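Local structure of putative nitrate transport protein (Thermoplasma volcanium, 3MST) at residues G98-F103 and E228-V233; N104-A109 and A114-A119. The protein is of unknown function but may take part in nitrate transport, perhaps as a solute-binding component. All blocks are in the same frame, centred on the assembly; numbering follows the deposited sequence.

How the interactions relate
Both interactions use helix 100-112: interaction 1 takes its first turn, interaction 2 the turns that follow, and their centres lie 10 Å apart. Along the chain, interaction 2 is nested inside the long loop closed by interaction 1. Interaction 1 sets the helix against the end of helix 220-230, which comes much later in the chain; interaction 2 sets it against edge strand 115-118 of the five-stranded mixed sheet. Two polar links join them, Y230 OH to N104 OD1 at 2.7 Å and N118 ND2 to D102 OD1 at 2.8 Å. One helix therefore connects its own beta-alpha-beta unit with the C-terminal part of the chain.

Interaction 1 (G98-F103 and E228-V233); sequences GTLADF and ELYSRV
Y230, near the C-terminal end of helix 220-230, and V233, in the turn that follows, pack on L100 and F103 in the first turn of helix 100-112, an apolar contact without a hydrogen bond across it. Y230 comes first: its CE1 meets CD1 of L100 at 3.9 Å, the two side chains crossing at about a right angle. L100 gets there with CG anti to its backbone N (chi1 176°), which brings the branched end closer than its CB direction alone would suggest. The phenol end, tied to N104 one turn further along the partner helix, is also bonded to an unidentified bound molecule, so the ring has apolar packing at CE1, which L100 CD1 approaches obliquely, and polar ties at its OH. The chain then turns, V233 N bonding to Y230 O at 3.0 Å, and V233 points back at F103. Its CG2 approaches the ring obliquely, 3.6 Å from F103 CD1, and also lies 3.8 Å from F103 CB. An alanine in place of F103 is likely to leave CG2 of V233 without its ring partner and open a gap between the two segments. Behind the contact the partner helix is N-capped by T99, whose OG1 accepts from D102 N at 3.1 Å. D102 in turn reaches back to the residue before the cap: G98 N gives a nearly straight bond (174°) to D102 OD2, 2.9 Å long and met from above the carboxylate plane.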
loop_
_atom_site.group_PDB
_atom_site.type_symbol
_atom_site.label_atom_id
_atom_site.label_comp_id
_atom_site.label_asym_id
_atom_site.label_seq_id
_atom_site.Cartn_x
_atom_site.Cartn_y
_atom_site.Cartn_z
ATOM N N GLY A 98 -3.761 9.687 -9.592
ATOM C CA GLY A 98 -4.136 9.670 -8.203
ATOM C C GLY A 98 -4.049 8.326 -7.507
ATOM O O GLY A 98 -4.289 8.257 -6.299
ATOM N N THR A 99 -3.693 7.274 -8.238
ATOM C CA THR A 99 -3.371 6.011 -7.600
ATOM C C THR A 99 -1.975 6.093 -6.966
ATOM O O THR A 99 -1.146 6.951 -7.335
ATOM C CB THR A 99 -3.355 4.866 -8.598
ATOM O OG1 THR A 99 -2.435 5.120 -9.671
ATOM C CG2 THR A 99 -4.784 4.550 -9.153
ATOM N N LEU A 100 -1.675 5.205 -6.020
ATOM C CA LEU A 100 -0.321 5.149 -5.475
ATOM C C LEU A 100 0.680 4.813 -6.589
ATOM O O LEU A 100 1.818 5.323 -6.583
ATOM C CB LEU A 100 -0.216 4.195 -4.261
ATOM C CG LEU A 100 1.196 4.009 -3.672
ATOM C CD1 LEU A 100 1.815 5.316 -3.212
ATOM C CD2 LEU A 100 1.164 2.975 -2.503
ATOM N N ALA A 101 0.275 4.007 -7.576
ATOM C CA ALA A 101 1.156 3.737 -8.716
ATOM C C ALA A 101 1.544 5.059 -9.403
ATOM O O ALA A 101 2.717 5.280 -9.718
ATOM C CB ALA A 101 0.472 2.795 -9.719
ATOM N N ASP A 102 0.534 5.885 -9.718
ATOM C CA ASP A 102 0.795 7.194 -10.302
ATOM C C ASP A 102 1.730 8.041 -9.459
ATOM O O ASP A 102 2.669 8.634 -9.991
ATOM C CB ASP A 102 -0.523 7.922 -10.478
ATOM C CG ASP A 102 -0.386 9.347 -11.013
ATOM O OD1 ASP A 102 0.340 9.518 -12.016
ATOM O OD2 ASP A 102 -1.020 10.259 -10.393
ATOM N N PHE A 103 1.490 8.113 -8.154
ATOM C CA PHE A 103 2.311 8.956 -7.328
ATOM C C PHE A 103 3.749 8.402 -7.316
ATOM O O PHE A 103 4.728 9.171 -7.386
ATOM C CB PHE A 103 1.742 9.089 -5.928
ATOM C CG PHE A 103 0.496 9.893 -5.889
ATOM C CD1 PHE A 103 0.436 11.161 -6.488
ATOM C CD2 PHE A 103 -0.626 9.433 -5.221
ATOM C CE1 PHE A 103 -0.761 11.923 -6.436
ATOM C CE2 PHE A 103 -1.794 10.203 -5.125
ATOM C CZ PHE A 103 -1.866 11.429 -5.738
ATOM N N GLU A 228 7.484 13.476 3.961
ATOM C CA GLU A 228 8.243 14.444 3.176
ATOM C C GLU A 228 8.369 13.994 1.720
ATOM O O GLU A 228 8.170 14.796 0.819
ATOM C CB GLU A 228 9.632 14.661 3.773
ATOM C CG GLU A 228 9.660 15.441 5.090
ATOM C CD GLU A 228 11.081 15.481 5.747
ATOM O OE1 GLU A 228 11.984 14.658 5.385
ATOM O OE2 GLU A 228 11.275 16.353 6.648
ATOM N N LEU A 229 8.730 12.741 1.484
ATOM C CA LEU A 229 8.852 12.230 0.122
ATOM C C LEU A 229 7.578 12.361 -0.669
ATOM O O LEU A 229 7.563 12.934 -1.779
ATOM C CB LEU A 229 9.321 10.762 0.133
ATOM C CG LEU A 229 9.440 10.082 -1.236
ATOM C CD1 LEU A 229 10.538 10.762 -2.095
ATOM C CD2 LEU A 229 9.702 8.570 -1.045
ATOM N N TYR A 230 6.483 11.859 -0.111
ATOM C CA TYR A 230 5.229 11.863 -0.823
ATOM C C TYR A 230 4.567 13.235 -0.909
ATOM O O TYR A 230 3.779 13.456 -1.796
ATOM C CB TYR A 230 4.296 10.761 -0.304
ATOM C CG TYR A 230 4.737 9.380 -0.757
ATOM C CD1 TYR A 230 4.428 8.935 -2.044
ATOM C CD2 TYR A 230 5.447 8.541 0.053
ATOM C CE1 TYR A 230 4.850 7.695 -2.488
ATOM C CE2 TYR A 230 5.901 7.272 -0.393
ATOM C CZ TYR A 230 5.585 6.854 -1.679
ATOM O OH TYR A 230 5.966 5.612 -2.114
ATOM N N SER A 231 4.943 14.174 -0.047
ATOM C CA SER A 231 4.458 15.537 -0.222
ATOM C C SER A 231 4.929 16.179 -1.524
ATOM O O SER A 231 4.335 17.172 -1.956
ATOM C CB SER A 231 4.853 16.427 0.953
ATOM O OG SER A 231 4.163 16.059 2.115
ATOM N N ARG A 232 5.969 15.620 -2.147
ATOM C CA ARG A 232 6.391 16.109 -3.472
ATOM C C ARG A 232 5.255 16.055 -4.464
ATOM O O ARG A 232 5.172 16.881 -5.380
ATOM C CB ARG A 232 7.562 15.305 -4.048
ATOM C CG ARG A 232 8.838 15.402 -3.304
ATOM C CD ARG A 232 9.864 14.505 -3.897
ATOM N NE ARG A 232 11.111 14.613 -3.185
ATOM C CZ ARG A 232 12.218 13.937 -3.479
ATOM N NH1 ARG A 232 12.281 13.127 -4.525
ATOM N NH2 ARG A 232 13.291 14.114 -2.722
ATOM N N VAL A 233 4.373 15.087 -4.295
ATOM C CA VAL A 233 3.276 14.832 -5.232
ATOM C C VAL A 233 1.844 14.963 -4.630
ATOM O O VAL A 233 0.898 15.084 -5.402
ATOM C CB VAL A 233 3.452 13.473 -5.956
ATOM C CG1 VAL A 233 4.734 13.505 -6.768
ATOM C CG2 VAL A 233 3.447 12.299 -4.959
#

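Interaction 2 (N104-A109 and A114-A119). With EDO (1,2-ethanediol), chain K.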
loop_
_atom_site.group_PDB
_atom_site.type_symbol
_atom_site.label_atom_id
_atom_site.label_comp_id
_atom_site.label_asym_id
_atom_site.label_seq_id
_atom_site.Cartn_x
_atom_site.Cartn_y
_atom_site.Cartn_z
ATOM N N ASN A 104 3.907 7.089 -7.209
ATOM C CA ASN A 104 5.225 6.472 -7.281
ATOM C C ASN A 104 5.920 6.771 -8.612
ATOM O O ASN A 104 7.125 7.039 -8.676
ATOM C CB ASN A 104 5.178 4.945 -7.014
ATOM C CG ASN A 104 5.022 4.622 -5.579
ATOM O OD1 ASN A 104 5.475 5.379 -4.722
ATOM N ND2 ASN A 104 4.474 3.421 -5.294
ATOM N N ALA A 105 5.162 6.664 -9.704
ATOM C CA ALA A 105 5.724 6.946 -11.034
ATOM C C ALA A 105 6.226 8.377 -11.122
ATOM O O ALA A 105 7.270 8.655 -11.702
ATOM C CB ALA A 105 4.704 6.677 -12.151
ATOM N N ARG A 106 5.441 9.305 -10.589
ATOM C CA ARG A 106 5.848 10.729 -10.576
ATOM C C ARG A 106 7.078 10.980 -9.734
ATOM O O ARG A 106 7.928 11.798 -10.113
ATOM C CB ARG A 106 4.707 11.619 -10.118
ATOM C CG ARG A 106 3.570 11.699 -11.153
ATOM C CD ARG A 106 2.374 12.483 -10.669
ATOM N NE ARG A 106 2.809 13.844 -10.254
ATOM C CZ ARG A 106 2.187 14.675 -9.398
ATOM N NH1 ARG A 106 1.028 14.382 -8.815
ATOM N NH2 ARG A 106 2.766 15.841 -9.094
ATOM N N ILE A 107 7.246 10.264 -8.637
ATOM C CA ILE A 107 8.464 10.390 -7.830
ATOM C C ILE A 107 9.657 9.849 -8.608
ATOM O O ILE A 107 10.692 10.500 -8.748
ATOM C CB ILE A 107 8.318 9.640 -6.469
ATOM C CG1 ILE A 107 7.287 10.401 -5.631
ATOM C CG2 ILE A 107 9.714 9.388 -5.809
ATOM C CD1 ILE A 107 6.858 9.716 -4.456
ATOM N N LEU A 108 9.479 8.685 -9.227
ATOM C CA LEU A 108 10.527 8.028 -9.946
ATOM C C LEU A 108 10.927 8.815 -11.192
ATOM O O LEU A 108 12.127 8.809 -11.603
ATOM C CB LEU A 108 10.107 6.623 -10.351
ATOM C CG LEU A 108 11.153 5.773 -11.070
ATOM C CD1 LEU A 108 12.494 5.614 -10.336
ATOM C CD2 LEU A 108 10.564 4.376 -11.390
ATOM N N ALA A 109 9.939 9.446 -11.817
ATOM C CA ALA A 109 10.165 10.197 -13.054
ATOM C C ALA A 109 11.197 11.304 -12.879
ATOM O O ALA A 109 11.884 11.671 -13.832
ATOM C CB ALA A 109 8.880 10.757 -13.570
ATOM N N ALA A 114 11.927 11.434 -16.859
ATOM C CA ALA A 114 10.829 10.920 -17.664
ATOM C C ALA A 114 9.573 11.739 -17.505
ATOM O O ALA A 114 9.352 12.412 -16.478
ATOM C CB ALA A 114 10.547 9.490 -17.273
ATOM N N GLN A 115 8.684 11.593 -18.480
ATOM C CA GLN A 115 7.306 12.004 -18.360
ATOM C C GLN A 115 6.426 10.796 -18.029
ATOM O O GLN A 115 6.666 9.712 -18.509
ATOM C CB GLN A 115 6.772 12.655 -19.648
ATOM C CG GLN A 115 7.546 13.888 -20.067
ATOM C CD GLN A 115 7.480 14.967 -19.023
ATOM O OE1 GLN A 115 6.408 15.252 -18.512
ATOM N NE2 GLN A 115 8.638 15.598 -18.709
ATOM N N VAL A 116 5.460 11.000 -17.158
ATOM C CA VAL A 116 4.483 9.972 -16.752
ATOM C C VAL A 116 3.302 10.046 -17.714
ATOM O O VAL A 116 2.707 11.112 -17.885
ATOM C CB VAL A 116 4.051 10.151 -15.270
ATOM C CG1 VAL A 116 2.915 9.155 -14.921
ATOM C CG2 VAL A 116 5.253 9.998 -14.360
ATOM N N ILE A 117 2.886 8.892 -18.219
ATOM C CA ILE A 117 1.675 8.748 -19.052
ATOM C C ILE A 117 0.746 7.769 -18.316
ATOM O O ILE A 117 1.093 6.612 -18.116
ATOM C CB ILE A 117 2.040 8.213 -20.457
ATOM C CG1 ILE A 117 3.187 9.022 -21.119
ATOM C CG2 ILE A 117 0.797 8.141 -21.360
ATOM C CD1 ILE A 117 2.845 10.469 -21.431
ATOM N N ASN A 118 -0.403 8.285 -17.878
ATOM C CA ASN A 118 -1.413 7.482 -17.172
ATOM C C ASN A 118 -2.214 6.695 -18.203
ATOM O O ASN A 118 -2.710 7.250 -19.217
ATOM C CB ASN A 118 -2.285 8.381 -16.300
ATOM C CG ASN A 118 -1.463 9.108 -15.276
ATOM O OD1 ASN A 118 -1.073 10.266 -15.504
ATOM N ND2 ASN A 118 -1.085 8.414 -14.211
ATOM N N ALA A 119 -2.397 5.405 -17.929
ATOM C CA ALA A 119 -2.958 4.465 -18.871
ATOM C C ALA A 119 -3.587 3.344 -18.039
ATOM O O ALA A 119 -4.154 3.575 -16.955
ATOM C CB ALA A 119 -1.907 3.927 -19.894
HETATM C C1 EDO K . 7.112 14.150 -14.921
HETATM O O1 EDO K . 6.773 15.538 -15.023
HETATM C C2 EDO K . 5.791 13.449 -14.797
HETATM O O2 EDO K . 5.030 13.630 -16.002
#
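V116 puts its CG2 methyl against one side of helix 100-112, 3.8 Å from A109 CB and 4.0 Å from A105 CB. The same methyl lies 4.0 Å from R106 CG, the two side chains crossing at about a right angle. With CG1 anti to the backbone N (chi1 174°), V116 turns CG2 to the helix while CG1 also comes near A105. Strand and helix axes approach to 8.1 Å, running nearly antiparallel at 161°, with small alanines at the interface, which is consistent with close packing. At the tight end of the connection A114 N donates to A109 O at 3.0 Å, in the carbonyl plane on a lone pair. A 1,2-ethanediol, probably from the crystallisation liquor, takes a 2.9 Å bond from V116 N on its O2, which also makes a weak bond to Q115 OE1. Since 115-118 is an edge strand, the diol occupies a backbone donor there. This is the helix-to-strand return of a beta-alpha-beta unit, in which strand 91-94 precedes the helix and pairs in parallel with strand 115-118. Further out, T94 of that neighbouring strand touches both A105 and V116, and N118 is also bonded to L95 and K97. The contact is thus chiefly methyl packing, with one direct backbone hydrogen bond across the helix-to-strand turn, from A114 N to A109 O.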